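Local atomic coordinates of putative enoyl-CoA hydratase (Streptomyces avermitilis, PDB entry 3GKB), a protein that probably acts on acyl-CoA thioesters as a member of the enoyl-CoA hydratase/isomerase (crotonase) family, though its own reaction and substrate are not established. Residues Gly121-Asp129 against Pro151-Arg162; Ala131-Gln142 against Trp188-Leu198. All coordinates share one frame; numbering follows the deposited sequence.

Interaction 1: residues Gly121-Asp129 against Pro151-Arg162; sequences GAEFVAAAD and PGGGGTQYLRGR
E123 reaches the glycine run at the start of helix 155-162 because its CG lies anti to the carbonyl carbon (chi1 -64°) and the chain runs extended beyond it, carrying the carboxylate over from helix 121-127. There E123 OE1 accepts two backbone N-H groups: G155 N at 2.8 Å on its anti side and G153 N at 2.9 Å on its syn side. Both donors stand nearly 30° out of the carboxylate plane, on the same face of it. OE2 receives a bond from a water that accepts from G152 N. With an alanine here, the amides of G153 and G155 would probably lose their shared acceptor and the water on OE2 one of its anchors. E123 stands where the crotonase fold places an active-site glutamate in hydratases, its role here being unestablished. A CB on G153 or G155 would run into the carboxylate, and one on G154, the N-cap, would jam against the carbonyl oxygen of G153. One turn on, Y158 packs its CB 4.0 Å from A126 CB and its CE2 3.9 Å from A127 CB, while its hydroxyl bonds E100. R162 bends at chi3 and points NH1 at A126 O, 3.1 Å away and practically in the guanidinium plane; a water joins NH1 to the carbonyls of V125 and A128, and R162 NE donates to G187 O. The axes of helices 121-127 and 155-162 cross at 42°, 9.5 Å apart at their closest; V125 and, just past the helix, A128 touch strand 108-113, and helix 96-103 meets F124, A127 and Y158.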
loop_
_atom_site.group_PDB
_atom_site.type_symbol
_atom_site.label_atom_id
_atom_site.label_comp_id
_atom_site.label_asym_id
_atom_site.label_seq_id
_atom_site.Cartn_x
_atom_site.Cartn_y
_atom_site.Cartn_z
ATOM N N GLY B 121 -7.028 5.538 -20.745
ATOM C CA GLY B 121 -7.640 4.224 -20.509
ATOM C C GLY B 121 -7.192 3.634 -19.186
ATOM O O GLY B 121 -7.985 2.997 -18.467
ATOM N N ALA B 122 -5.920 3.825 -18.834
ATOM C CA ALA B 122 -5.406 3.279 -17.560
ATOM C C ALA B 122 -5.977 4.062 -16.383
ATOM O O ALA B 122 -6.218 3.510 -15.296
ATOM C CB ALA B 122 -3.877 3.307 -17.524
ATOM N N GLU B 123 -6.193 5.356 -16.595
ATOM C CA GLU B 123 -6.858 6.219 -15.616
ATOM C C GLU B 123 -8.279 5.738 -15.328
ATOM O O GLU B 123 -8.688 5.690 -14.168
ATOM C CB GLU B 123 -6.827 7.700 -16.071
ATOM C CG GLU B 123 -5.381 8.257 -16.143
ATOM C CD GLU B 123 -5.214 9.670 -16.783
ATOM O OE1 GLU B 123 -4.488 10.495 -16.203
ATOM O OE2 GLU B 123 -5.775 9.938 -17.865
ATOM N N PHE B 124 -8.999 5.375 -16.397
ATOM C CA PHE B 124 -10.379 4.857 -16.349
ATOM C C PHE B 124 -10.409 3.591 -15.506
ATOM O O PHE B 124 -11.186 3.479 -14.528
ATOM C CB PHE B 124 -10.827 4.603 -17.807
ATOM C CG PHE B 124 -12.265 4.252 -17.984
ATOM C CD1 PHE B 124 -13.081 5.070 -18.760
ATOM C CD2 PHE B 124 -12.803 3.082 -17.472
ATOM C CE1 PHE B 124 -14.391 4.775 -18.971
ATOM C CE2 PHE B 124 -14.168 2.783 -17.701
ATOM C CZ PHE B 124 -14.934 3.635 -18.443
ATOM N N VAL B 125 -9.474 2.673 -15.796
ATOM C CA VAL B 125 -9.372 1.426 -15.031
ATOM C C VAL B 125 -9.166 1.705 -13.546
ATOM O O VAL B 125 -9.845 1.087 -12.711
ATOM C CB VAL B 125 -8.260 0.491 -15.576
ATOM C CG1 VAL B 125 -8.039 -0.743 -14.631
ATOM C CG2 VAL B 125 -8.584 0.044 -17.027
ATOM N N ALA B 126 -8.246 2.619 -13.207
ATOM C CA ALA B 126 -7.869 2.853 -11.793
ATOM C C ALA B 126 -8.949 3.602 -11.012
ATOM O O ALA B 126 -8.993 3.536 -9.795
ATOM C CB ALA B 126 -6.553 3.625 -11.718
ATOM N N ALA B 127 -9.843 4.280 -11.723
ATOM C CA ALA B 127 -10.864 5.154 -11.104
ATOM C C ALA B 127 -12.075 4.361 -10.577
ATOM O O ALA B 127 -12.773 4.809 -9.658
ATOM C CB ALA B 127 -11.350 6.184 -12.111
ATOM N N ALA B 128 -12.312 3.190 -11.157
ATOM C CA ALA B 128 -13.449 2.354 -10.761
ATOM C C ALA B 128 -13.274 1.839 -9.328
ATOM O O ALA B 128 -12.152 1.734 -8.818
ATOM C CB ALA B 128 -13.629 1.203 -11.723
ATOM N N ASP B 129 -14.384 1.487 -8.676
ATOM C CA ASP B 129 -14.303 0.948 -7.330
ATOM C C ASP B 129 -13.425 -0.295 -7.269
ATOM O O ASP B 129 -12.650 -0.492 -6.317
ATOM C CB ASP B 129 -15.675 0.617 -6.748
ATOM C CG ASP B 129 -16.552 1.845 -6.544
ATOM O OD1 ASP B 129 -16.035 2.974 -6.353
ATOM O OD2 ASP B 129 -17.797 1.652 -6.590
ATOM N N PRO B 151 0.441 12.174 -17.217
ATOM C CA PRO B 151 -1.004 11.964 -17.130
ATOM C C PRO B 151 -1.722 13.212 -16.644
ATOM O O PRO B 151 -1.300 13.828 -15.685
ATOM C CB PRO B 151 -1.125 10.815 -16.128
ATOM C CG PRO B 151 0.179 10.116 -16.194
ATOM C CD PRO B 151 1.199 11.146 -16.488
ATOM N N GLY B 152 -2.757 13.623 -17.365
ATOM C CA GLY B 152 -3.544 14.775 -17.036
ATOM C C GLY B 152 -5.002 14.475 -16.774
ATOM O O GLY B 152 -5.808 15.401 -16.642
ATOM N N GLY B 153 -5.330 13.202 -16.640
ATOM C CA GLY B 153 -6.672 12.761 -16.378
ATOM C C GLY B 153 -6.884 12.123 -15.005
ATOM O O GLY B 153 -7.853 11.378 -14.823
ATOM N N GLY B 154 -5.992 12.417 -14.049
ATOM C CA GLY B 154 -6.120 11.920 -12.679
ATOM C C GLY B 154 -5.114 10.823 -12.343
ATOM O O GLY B 154 -4.922 10.507 -11.172
ATOM N N GLY B 155 -4.474 10.258 -13.368
ATOM C CA GLY B 155 -3.610 9.085 -13.226
ATOM C C GLY B 155 -2.503 9.211 -12.199
ATOM O O GLY B 155 -2.216 8.236 -11.471
ATOM N N THR B 156 -1.870 10.388 -12.134
ATOM C CA THR B 156 -0.790 10.572 -11.160
ATOM C C THR B 156 -1.346 10.425 -9.729
ATOM O O THR B 156 -0.720 9.803 -8.864
ATOM C CB THR B 156 -0.060 11.923 -11.299
ATOM O OG1 THR B 156 -0.945 12.998 -11.008
ATOM C CG2 THR B 156 0.578 12.091 -12.691
ATOM N N GLN B 157 -2.560 10.940 -9.518
ATOM C CA GLN B 157 -3.177 10.881 -8.205
ATOM C C GLN B 157 -3.801 9.535 -7.865
ATOM O O GLN B 157 -3.717 9.084 -6.700
ATOM C CB GLN B 157 -4.183 12.019 -8.035
ATOM C CG GLN B 157 -3.580 13.408 -8.357
ATOM C CD GLN B 157 -2.308 13.684 -7.543
ATOM O OE1 GLN B 157 -2.356 13.735 -6.328
ATOM N NE2 GLN B 157 -1.167 13.790 -8.215
ATOM N N TYR B 158 -4.419 8.889 -8.855
ATOM C CA TYR B 158 -4.951 7.559 -8.640
ATOM C C TYR B 158 -3.806 6.591 -8.305
ATOM O O TYR B 158 -3.925 5.770 -7.404
ATOM C CB TYR B 158 -5.754 7.068 -9.838
ATOM C CG TYR B 158 -6.896 7.989 -10.277
ATOM C CD1 TYR B 158 -7.441 8.967 -9.421
ATOM C CD2 TYR B 158 -7.416 7.882 -11.556
ATOM C CE1 TYR B 158 -8.489 9.776 -9.837
ATOM C CE2 TYR B 158 -8.425 8.687 -11.989
ATOM C CZ TYR B 158 -8.993 9.617 -11.134
ATOM O OH TYR B 158 -10.019 10.416 -11.609
ATOM N N LEU B 159 -2.698 6.716 -9.022
ATOM C CA LEU B 159 -1.494 5.928 -8.711
ATOM C C LEU B 159 -0.944 6.296 -7.361
ATOM O O LEU B 159 -0.645 5.404 -6.562
ATOM C CB LEU B 159 -0.408 6.146 -9.769
ATOM C CG LEU B 159 -0.665 5.375 -11.085
ATOM C CD1 LEU B 159 0.137 5.984 -12.237
ATOM C CD2 LEU B 159 -0.300 3.879 -10.918
ATOM N N ARG B 160 -0.774 7.581 -7.082
ATOM C CA ARG B 160 -0.247 7.921 -5.760
ATOM C C ARG B 160 -1.033 7.206 -4.644
ATOM O O ARG B 160 -0.453 6.629 -3.699
ATOM C CB ARG B 160 -0.240 9.417 -5.501
ATOM C CG ARG B 160 0.524 9.728 -4.225
ATOM C CD ARG B 160 0.729 11.166 -3.961
ATOM N NE ARG B 160 1.738 11.267 -2.891
ATOM C CZ ARG B 160 2.722 12.172 -2.844
ATOM N NH1 ARG B 160 2.834 13.090 -3.788
ATOM N NH2 ARG B 160 3.579 12.172 -1.838
ATOM N N GLY B 161 -2.358 7.279 -4.737
ATOM C CA GLY B 161 -3.233 6.718 -3.706
ATOM C C GLY B 161 -3.207 5.209 -3.671
ATOM O O GLY B 161 -3.160 4.632 -2.585
ATOM N N ARG B 162 -3.174 4.557 -4.836
ATOM C CA ARG B 162 -3.256 3.097 -4.888
ATOM C C ARG B 162 -1.925 2.372 -4.742
ATOM O O ARG B 162 -1.894 1.288 -4.158
ATOM C CB ARG B 162 -3.923 2.647 -6.166
ATOM C CG ARG B 162 -5.432 3.038 -6.213
ATOM C CD ARG B 162 -6.168 2.372 -7.376
ATOM N NE ARG B 162 -6.426 0.956 -7.121
ATOM C CZ ARG B 162 -7.424 0.261 -7.646
ATOM N NH1 ARG B 162 -8.281 0.850 -8.474
ATOM N NH2 ARG B 162 -7.579 -1.040 -7.339
HETATM O O HOH W 1 -3.772 11.441 -19.236
HETATM O O HOH W 2 -10.425 0.014 -10.080
#

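Interaction 2: residues Ala131-Gln142 against Trp188-Leu198; sequences AFAAAETAGLGQ and WINRALPADEL
The side chains of L140 and W188 run antiparallel alongside one another: L140 CB sits 3.9 Å from the centroid of the six-membered ring of W188 and 18° off its normal, a CH-pi contact, and L140 CD1 lies over the same indole. At the indole edge, a water accepts from W188 NE1 and donates to Q142 OE1; the Q142 amide, turned 29° from the ring, bonds E144 OE1 through NE2. I189 has CG1 between its backbone N and carbonyl carbon (chi1 63°), which sends I189 CD1 tightly onto A133 CB at 3.4 Å, while CG2 meets L140 CD1 and A131 CB. N190 closes a reciprocal pair with A131: its backbone N donates to A131 O, and its OD1 takes A131 N at 3.0 Å from above the carbonyl plane. Strands 131-134 and 191-193 run parallel at the edge of the crotonase-fold sheet, joined by A133 N to R191 O, L193 N to A133 O (2.8 Å) and A135 N to L193 O. The F132 ring receives R191 CB at its edge, 3.9 Å from F132 CD1; F132 and L193 extend alongside in one direction, their CD1 atoms meeting, and L198 CD1 touches F132 CB. The R191 guanidinium turns away to E170 and Y186 of the third subunit. Past the strand ends, E136 bends at chi2 and accepts A195 N on the syn side of OE1 at 2.8 Å, and a water links OE2 to D196 N.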
loop_
_atom_site.group_PDB
_atom_site.type_symbol
_atom_site.label_atom_id
_atom_site.label_comp_id
_atom_site.label_asym_id
_atom_site.label_seq_id
_atom_site.Cartn_x
_atom_site.Cartn_y
_atom_site.Cartn_z
ATOM N N ALA B 131 -11.220 -3.336 -9.969
ATOM C CA ALA B 131 -10.758 -3.741 -11.284
ATOM C C ALA B 131 -10.140 -5.145 -11.166
ATOM O O ALA B 131 -9.288 -5.399 -10.293
ATOM C CB ALA B 131 -9.719 -2.790 -11.811
ATOM N N PHE B 132 -10.571 -6.016 -12.064
ATOM C CA PHE B 132 -10.115 -7.412 -12.148
ATOM C C PHE B 132 -9.562 -7.602 -13.560
ATOM O O PHE B 132 -10.241 -7.246 -14.545
ATOM C CB PHE B 132 -11.288 -8.379 -11.890
ATOM C CG PHE B 132 -11.916 -8.197 -10.526
ATOM C CD1 PHE B 132 -11.226 -8.601 -9.392
ATOM C CD2 PHE B 132 -13.140 -7.542 -10.359
ATOM C CE1 PHE B 132 -11.781 -8.415 -8.106
ATOM C CE2 PHE B 132 -13.693 -7.367 -9.084
ATOM C CZ PHE B 132 -12.986 -7.794 -7.963
ATOM N N ALA B 133 -8.361 -8.182 -13.665
ATOM C CA ALA B 133 -7.651 -8.275 -14.947
ATOM C C ALA B 133 -7.194 -9.699 -15.288
ATOM O O ALA B 133 -6.863 -10.491 -14.405
ATOM C CB ALA B 133 -6.431 -7.326 -14.982
ATOM N N ALA B 134 -7.168 -9.994 -16.582
ATOM C CA ALA B 134 -6.714 -11.294 -17.098
ATOM C C ALA B 134 -5.166 -11.400 -16.990
ATOM O O ALA B 134 -4.417 -10.613 -17.610
ATOM C CB ALA B 134 -7.141 -11.438 -18.560
ATOM N N ALA B 135 -4.710 -12.398 -16.242
ATOM C CA ALA B 135 -3.277 -12.569 -15.959
ATOM C C ALA B 135 -2.460 -12.661 -17.243
ATOM O O ALA B 135 -1.393 -12.043 -17.360
ATOM C CB ALA B 135 -3.066 -13.815 -15.058
ATOM N N GLU B 136 -2.978 -13.369 -18.234
ATOM C CA GLU B 136 -2.210 -13.679 -19.449
ATOM C C GLU B 136 -2.175 -12.579 -20.481
ATOM O O GLU B 136 -1.240 -12.517 -21.264
ATOM C CB GLU B 136 -2.773 -14.936 -20.152
ATOM C CG GLU B 136 -2.619 -16.241 -19.369
ATOM C CD GLU B 136 -3.832 -16.564 -18.501
ATOM O OE1 GLU B 136 -4.507 -15.619 -18.050
ATOM O OE2 GLU B 136 -4.105 -17.764 -18.257
ATOM N N THR B 137 -3.216 -11.744 -20.522
ATOM C CA THR B 137 -3.454 -10.856 -21.642
ATOM C C THR B 137 -3.514 -9.366 -21.280
ATOM O O THR B 137 -3.241 -8.528 -22.118
ATOM C CB THR B 137 -4.762 -11.258 -22.369
ATOM O OG1 THR B 137 -5.834 -11.293 -21.435
ATOM C CG2 THR B 137 -4.633 -12.669 -22.980
ATOM N N ALA B 138 -3.863 -9.027 -20.044
ATOM C CA ALA B 138 -4.119 -7.643 -19.711
ATOM C C ALA B 138 -2.824 -6.859 -19.589
ATOM O O ALA B 138 -1.772 -7.403 -19.247
ATOM C CB ALA B 138 -4.883 -7.545 -18.420
ATOM N N GLY B 139 -2.922 -5.565 -19.804
ATOM C CA GLY B 139 -1.800 -4.668 -19.574
ATOM C C GLY B 139 -2.256 -3.252 -19.242
ATOM O O GLY B 139 -3.271 -2.794 -19.735
ATOM N N LEU B 140 -1.472 -2.567 -18.410
ATOM C CA LEU B 140 -1.743 -1.209 -17.999
ATOM C C LEU B 140 -0.482 -0.389 -18.112
ATOM O O LEU B 140 0.583 -0.813 -17.622
ATOM C CB LEU B 140 -2.192 -1.164 -16.544
ATOM C CG LEU B 140 -3.641 -1.455 -16.266
ATOM C CD1 LEU B 140 -3.807 -1.731 -14.786
ATOM C CD2 LEU B 140 -4.508 -0.253 -16.737
ATOM N N GLY B 141 -0.581 0.752 -18.768
ATOM C CA GLY B 141 0.562 1.642 -18.864
ATOM C C GLY B 141 0.174 3.101 -18.937
ATOM O O GLY B 141 -0.865 3.459 -19.519
ATOM N N GLN B 142 1.022 3.959 -18.379
ATOM C CA GLN B 142 0.832 5.408 -18.530
ATOM C C GLN B 142 1.790 5.845 -19.640
ATOM O O GLN B 142 2.964 6.048 -19.407
ATOM C CB GLN B 142 1.086 6.178 -17.225
ATOM C CG GLN B 142 0.110 5.849 -16.067
ATOM C CD GLN B 142 -1.379 6.241 -16.291
ATOM O OE1 GLN B 142 -2.248 5.789 -15.520
ATOM N NE2 GLN B 142 -1.680 7.083 -17.324
ATOM N N TRP B 188 -2.543 -1.330 -8.112
ATOM C CA TRP B 188 -3.132 -0.508 -9.199
ATOM C C TRP B 188 -4.499 -1.062 -9.602
ATOM O O TRP B 188 -5.427 -0.311 -9.931
ATOM C CB TRP B 188 -2.193 -0.523 -10.395
ATOM C CG TRP B 188 -2.350 0.549 -11.426
ATOM C CD1 TRP B 188 -3.310 1.527 -11.491
ATOM C CD2 TRP B 188 -1.517 0.735 -12.569
ATOM N NE1 TRP B 188 -3.103 2.316 -12.601
ATOM C CE2 TRP B 188 -1.995 1.862 -13.266
ATOM C CE3 TRP B 188 -0.380 0.084 -13.048
ATOM C CZ2 TRP B 188 -1.385 2.340 -14.426
ATOM C CZ3 TRP B 188 0.219 0.557 -14.212
ATOM C CH2 TRP B 188 -0.296 1.658 -14.889
ATOM N N ILE B 189 -4.619 -2.379 -9.545
ATOM C CA ILE B 189 -5.908 -3.056 -9.696
ATOM C C ILE B 189 -6.124 -3.996 -8.521
ATOM O O ILE B 189 -5.202 -4.259 -7.733
ATOM C CB ILE B 189 -5.992 -3.867 -11.014
ATOM C CG1 ILE B 189 -4.946 -4.994 -11.012
ATOM C CG2 ILE B 189 -5.839 -2.953 -12.204
ATOM C CD1 ILE B 189 -4.951 -5.873 -12.271
ATOM N N ASN B 190 -7.323 -4.559 -8.401
ATOM C CA ASN B 190 -7.637 -5.379 -7.241
ATOM C C ASN B 190 -7.011 -6.768 -7.327
ATOM O O ASN B 190 -6.445 -7.268 -6.338
ATOM C CB ASN B 190 -9.154 -5.528 -7.041
ATOM C CG ASN B 190 -9.816 -4.229 -6.644
ATOM O OD1 ASN B 190 -9.740 -3.236 -7.365
ATOM N ND2 ASN B 190 -10.484 -4.232 -5.486
ATOM N N ARG B 191 -7.107 -7.392 -8.493
ATOM C CA ARG B 191 -6.698 -8.796 -8.642
ATOM C C ARG B 191 -6.434 -9.146 -10.081
ATOM O O ARG B 191 -7.107 -8.634 -10.952
ATOM C CB ARG B 191 -7.771 -9.735 -8.077
ATOM C CG ARG B 191 -7.238 -11.103 -7.605
ATOM C CD ARG B 191 -6.854 -11.005 -6.143
ATOM N NE ARG B 191 -8.030 -10.782 -5.308
ATOM C CZ ARG B 191 -8.901 -11.705 -4.926
ATOM N NH1 ARG B 191 -8.736 -12.998 -5.234
ATOM N NH2 ARG B 191 -9.939 -11.336 -4.196
ATOM N N ALA B 192 -5.451 -10.032 -10.305
ATOM C CA ALA B 192 -5.219 -10.692 -11.578
ATOM C C ALA B 192 -5.727 -12.117 -11.447
ATOM O O ALA B 192 -5.415 -12.822 -10.439
ATOM C CB ALA B 192 -3.744 -10.699 -11.940
ATOM N N LEU B 193 -6.483 -12.530 -12.460
ATOM C CA LEU B 193 -7.146 -13.833 -12.503
ATOM C C LEU B 193 -6.885 -14.506 -13.843
ATOM O O LEU B 193 -6.626 -13.837 -14.820
ATOM C CB LEU B 193 -8.659 -13.646 -12.300
ATOM C CG LEU B 193 -9.000 -13.116 -10.898
ATOM C CD1 LEU B 193 -10.319 -12.396 -10.898
ATOM C CD2 LEU B 193 -8.920 -14.253 -9.859
ATOM N N PRO B 194 -6.972 -15.841 -13.911
ATOM C CA PRO B 194 -6.807 -16.486 -15.234
ATOM C C PRO B 194 -7.781 -15.965 -16.301
ATOM O O PRO B 194 -8.957 -15.775 -16.006
ATOM C CB PRO B 194 -7.074 -17.967 -14.931
ATOM C CG PRO B 194 -6.760 -18.120 -13.501
ATOM C CD PRO B 194 -7.172 -16.831 -12.840
ATOM N N ALA B 195 -7.283 -15.704 -17.512
ATOM C CA ALA B 195 -8.087 -15.168 -18.605
ATOM C C ALA B 195 -9.362 -15.992 -18.825
ATOM O O ALA B 195 -10.432 -15.448 -19.035
ATOM C CB ALA B 195 -7.267 -15.085 -19.898
ATOM N N ASP B 196 -9.238 -17.310 -18.758
ATOM C CA ASP B 196 -10.391 -18.182 -19.016
ATOM C C ASP B 196 -11.408 -18.230 -17.871
ATOM O O ASP B 196 -12.505 -18.795 -18.060
ATOM C CB ASP B 196 -9.931 -19.601 -19.330
ATOM C CG ASP B 196 -9.254 -19.715 -20.672
ATOM O OD1 ASP B 196 -9.536 -18.918 -21.589
ATOM O OD2 ASP B 196 -8.414 -20.629 -20.816
ATOM N N GLU B 197 -11.057 -17.666 -16.708
ATOM C CA GLU B 197 -11.958 -17.585 -15.543
ATOM C C GLU B 197 -12.509 -16.178 -15.278
ATOM O O GLU B 197 -13.420 -16.004 -14.475
ATOM C CB GLU B 197 -11.239 -18.056 -14.284
ATOM C CG GLU B 197 -10.888 -19.550 -14.305
ATOM C CD GLU B 197 -9.905 -19.964 -13.212
ATOM O OE1 GLU B 197 -9.736 -19.239 -12.228
ATOM O OE2 GLU B 197 -9.272 -21.029 -13.362
ATOM N N LEU B 198 -11.953 -15.179 -15.944
ATOM C CA LEU B 198 -12.247 -13.799 -15.608
ATOM C C LEU B 198 -13.711 -13.400 -15.808
ATOM O O LEU B 198 -14.282 -12.692 -14.975
ATOM C CB LEU B 198 -11.337 -12.875 -16.419
ATOM C CG LEU B 198 -11.548 -11.385 -16.173
ATOM C CD1 LEU B 198 -11.234 -11.046 -14.738
ATOM C CD2 LEU B 198 -10.754 -10.551 -17.210
HETATM O O HOH W 3 -6.644 -18.631 -18.365
HETATM O O HOH W 4 -4.035 4.986 -13.660
#

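The centres of interactions 1 and 2 lie 16 Å apart, and their segments alternate along the chain: 121-129, 131-142, 151-162, 188-198. Helix 120-127 leads directly into strand 130-134, and strand 139-141 is followed by helix 155-163, so each contact continues into the other. They also meet in space: R162 NH2 lies 3.1 Å from N190 OD1, a probable hydrogen bond, and L159 CD2 packs 3.5 Å from W188 CE2. Interaction 1 is a buried contact between two helices, whereas interaction 2 adds the edge strand 191-193 to the six-stranded sheet. Both reach the third subunit, through D129 and R162 in one and N190 and R191 in the other, which ties this part of the fold to the three-chain assembly.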